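Local coordinates for putative transcriptional regulator (Clostridium difficile, PDB 3QI7), which is of unknown function but has a periplasmic-binding-protein-like fold, and so probably binds a small ligand such as a sugar, at residues K125-S129 and L358-Q362. Numbering follows the deposited sequence.
Sequences KNQLS and LYNYQ
Asn360 reaches across to Ser129 with both ends of its amide. Its ND2 donates to the backbone Ser129 O at 2.9 Å, nearly straight (168° at the hydrogen), aimed at a lone pair of that carbonyl and lying in the plane of the Asn360 amide. In one of its two modelled conformers Ser129 donates OG to a lone pair of Asn360 OD1, 2.7 Å away, with OG anti to the backbone N (chi1 172°). In that conformer Leu358 CD2 lies 3.5 Å from Ser129 OG, while the other methyl, Leu358 CD1, meets Asn126 OD1 at 3.3 Å. Further along, the Lys125 chain runs obliquely past the CE2-CZ side of Tyr361, Lys125 CG 3.7 Å from Tyr361 CE2, and ends in a weak hydrogen bond from NZ to the phenol OH. Leu128 CD1 meets the Tyr361 ring at its edge, 4.2 Å from Tyr361 CE2.

A type I turn from Leu358 to Tyr361 presents Leu358, Asn360 and Tyr361 just as strand 361-370 begins, parallel to strand 134-137 in the mixed sheet of one lobe of the periplasmic-binding-protein-like fold. Asn360 ND2 also bonds to Asp133 O, so the amide ties the turn to helix 125-131 and to the short link from it to strand 134-137. Two backbone carbonyls, Ser129 O and Asp133 O, demand an NH2, which fixes the flip of this buried amide.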
ATOM      1  N   LYS A 125     -12.607   9.887  -4.582  1.00 27.66           N
ATOM      2  CA  LYS A 125     -11.335  10.591  -4.745  1.00 28.83           C
ATOM      3  C   LYS A 125     -11.510  12.075  -5.072  1.00 29.17           C
ATOM      4  O   LYS A 125     -10.692  12.914  -4.705  1.00 27.09           O
ATOM      5  CB  LYS A 125     -10.500   9.922  -5.815  1.00 28.51           C
ATOM      6  CG  LYS A 125      -9.888   8.594  -5.353  1.00 30.53           C
ATOM      7  CD  LYS A 125      -9.339   7.793  -6.525  1.00 31.91           C
ATOM      8  CE  LYS A 125      -8.933   6.384  -6.073  1.00 35.00           C
ATOM      9  NZ  LYS A 125      -7.664   6.002  -6.692  1.00 39.45           N
ATOM     10  N   ASN A 126     -12.566  12.388  -5.799  1.00 29.31           N
ATOM     11  CA  ASN A 126     -12.876  13.781  -6.098  1.00 29.19           C
ATOM     12  C   ASN A 126     -13.270  14.548  -4.829  1.00 30.13           C
ATOM     13  O   ASN A 126     -12.893  15.707  -4.628  1.00 27.88           O
ATOM     14  CB  ASN A 126     -13.982  13.853  -7.152  1.00 33.52           C
ATOM     15  CG  ASN A 126     -13.516  13.337  -8.496  1.00 37.03           C
ATOM     16  OD1 ASN A 126     -13.077  14.110  -9.346  1.00 44.19           O
ATOM     17  ND2 ASN A 126     -13.539  12.025  -8.669  1.00 47.92           N
ATOM     18  N   GLN A 127     -14.042  13.889  -3.970  1.00 31.33           N
ATOM     19  CA  GLN A 127     -14.455  14.477  -2.698  1.00 31.50           C
ATOM     20  C   GLN A 127     -13.248  14.673  -1.789  1.00 32.07           C
ATOM     21  O   GLN A 127     -13.092  15.706  -1.145  1.00 30.57           O
ATOM     22  CB  GLN A 127     -15.464  13.564  -2.022  1.00 34.84           C
ATOM     23  CG  GLN A 127     -16.772  13.440  -2.764  1.00 41.82           C
ATOM     24  CD  GLN A 127     -17.638  14.611  -2.481  1.00 48.19           C
ATOM     25  OE1 GLN A 127     -18.072  14.807  -1.338  1.00 57.56           O
ATOM     26  NE2 GLN A 127     -17.883  15.427  -3.498  1.00 53.05           N
ATOM     27  N   LEU A 128     -12.382  13.666  -1.742  1.00 27.79           N
ATOM     28  CA  LEU A 128     -11.130  13.795  -1.007  1.00 28.12           C
ATOM     29  C   LEU A 128     -10.317  15.020  -1.469  1.00 27.22           C
ATOM     30  O   LEU A 128      -9.779  15.776  -0.650  1.00 25.17           O
ATOM     31  CB  LEU A 128     -10.295  12.525  -1.176  1.00 23.67           C
ATOM     32  CG  LEU A 128     -10.699  11.273  -0.390  1.00 28.31           C
ATOM     33  CD1 LEU A 128      -9.772  10.092  -0.737  1.00 22.96           C
ATOM     34  CD2 LEU A 128     -10.659  11.493   1.125  1.00 26.26           C
ATOM     35  N   SER A 129     -10.231  15.227  -2.776  1.00 27.35           N
ATOM     36  CA  SER A 129      -9.440  16.339  -3.308  0.50 27.12           C
ATOM     37  C   SER A 129     -10.019  17.686  -2.874  1.00 28.81           C
ATOM     38  O   SER A 129      -9.264  18.618  -2.529  1.00 26.91           O
ATOM     39  CB  SER A 129      -9.362  16.269  -4.835  0.50 26.68           C
ATOM     40  OG  SER A 129      -8.763  17.441  -5.377  0.50 25.05           O
ATOM     41  N   LEU A 358      -6.841  18.526 -10.313  1.00 28.33           N
ATOM     42  CA  LEU A 358      -6.851  17.923  -8.961  1.00 25.54           C
ATOM     43  C   LEU A 358      -5.442  17.481  -8.590  1.00 27.68           C
ATOM     44  O   LEU A 358      -5.147  16.288  -8.428  1.00 24.65           O
ATOM     45  CB  LEU A 358      -7.864  16.769  -8.866  1.00 27.06           C
ATOM     46  CG  LEU A 358      -9.301  17.100  -9.342  1.00 29.25           C
ATOM     47  CD1 LEU A 358     -10.258  15.907  -9.169  1.00 31.26           C
ATOM     48  CD2 LEU A 358      -9.806  18.336  -8.618  1.00 27.96           C
ATOM     49  N   TYR A 359      -4.570  18.475  -8.454  1.00 25.78           N
ATOM     50  CA  TYR A 359      -3.151  18.223  -8.233  1.00 25.19           C
ATOM     51  C   TYR A 359      -2.892  17.708  -6.819  1.00 25.46           C
ATOM     52  O   TYR A 359      -1.861  17.068  -6.560  1.00 23.18           O
ATOM     53  CB  TYR A 359      -2.362  19.507  -8.509  1.00 26.30           C
ATOM     54  CG  TYR A 359      -2.610  20.537  -7.465  1.00 27.86           C
ATOM     55  CD1 TYR A 359      -1.876  20.531  -6.283  1.00 27.21           C
ATOM     56  CD2 TYR A 359      -3.620  21.471  -7.609  1.00 31.21           C
ATOM     57  CE1 TYR A 359      -2.113  21.439  -5.289  1.00 28.06           C
ATOM     58  CE2 TYR A 359      -3.872  22.394  -6.619  1.00 32.53           C
ATOM     59  CZ  TYR A 359      -3.112  22.385  -5.476  1.00 36.72           C
ATOM     60  OH  TYR A 359      -3.352  23.287  -4.494  1.00 32.80           O
ATOM     61  N   ASN A 360      -3.816  17.981  -5.892  1.00 23.72           N
ATOM     62  CA  ASN A 360      -3.613  17.606  -4.500  1.00 23.26           C
ATOM     63  C   ASN A 360      -4.040  16.165  -4.197  1.00 23.45           C
ATOM     64  O   ASN A 360      -4.127  15.772  -3.020  1.00 23.97           O
ATOM     65  CB  ASN A 360      -4.251  18.601  -3.524  1.00 24.55           C
ATOM     66  CG  ASN A 360      -5.736  18.533  -3.518  1.00 24.97           C
ATOM     67  OD1 ASN A 360      -6.339  18.356  -4.570  1.00 24.82           O
ATOM     68  ND2 ASN A 360      -6.346  18.628  -2.335  1.00 27.65           N
ATOM     69  N   TYR A 361      -4.300  15.383  -5.243  1.00 21.85           N
ATOM     70  CA  TYR A 361      -4.465  13.928  -5.079  1.00 21.55           C
ATOM     71  C   TYR A 361      -3.407  13.325  -5.939  1.00 22.12           C
ATOM     72  O   TYR A 361      -3.403  13.552  -7.140  1.00 21.86           O
ATOM     73  CB  TYR A 361      -5.892  13.442  -5.462  1.00 22.06           C
ATOM     74  CG  TYR A 361      -6.045  11.957  -5.170  1.00 20.96           C
ATOM     75  CD1 TYR A 361      -5.326  11.021  -5.902  1.00 23.49           C
ATOM     76  CD2 TYR A 361      -6.856  11.492  -4.134  1.00 22.09           C
ATOM     77  CE1 TYR A 361      -5.395   9.663  -5.615  1.00 24.10           C
ATOM     78  CE2 TYR A 361      -6.914  10.128  -3.837  1.00 25.16           C
ATOM     79  CZ  TYR A 361      -6.204   9.227  -4.600  1.00 25.81           C
ATOM     80  OH  TYR A 361      -6.246   7.866  -4.392  1.00 25.21           O
ATOM     81  N   GLN A 362      -2.473  12.573  -5.339  1.00 20.47           N
ATOM     82  CA  GLN A 362      -1.341  12.035  -6.079  1.00 19.27           C
ATOM     83  C   GLN A 362      -1.289  10.546  -5.847  1.00 20.40           C
ATOM     84  O   GLN A 362      -1.342  10.120  -4.696  1.00 21.47           O
ATOM     85  CB  GLN A 362      -0.036  12.679  -5.598  1.00 19.95           C
ATOM     86  CG  GLN A 362       0.106  14.184  -6.009  1.00 22.87           C
ATOM     87  CD  GLN A 362       0.562  14.412  -7.437  1.00 27.94           C
ATOM     88  OE1 GLN A 362       1.190  13.540  -8.044  1.00 23.80           O
ATOM     89  NE2 GLN A 362       0.312  15.631  -7.968  1.00 19.02           N
TER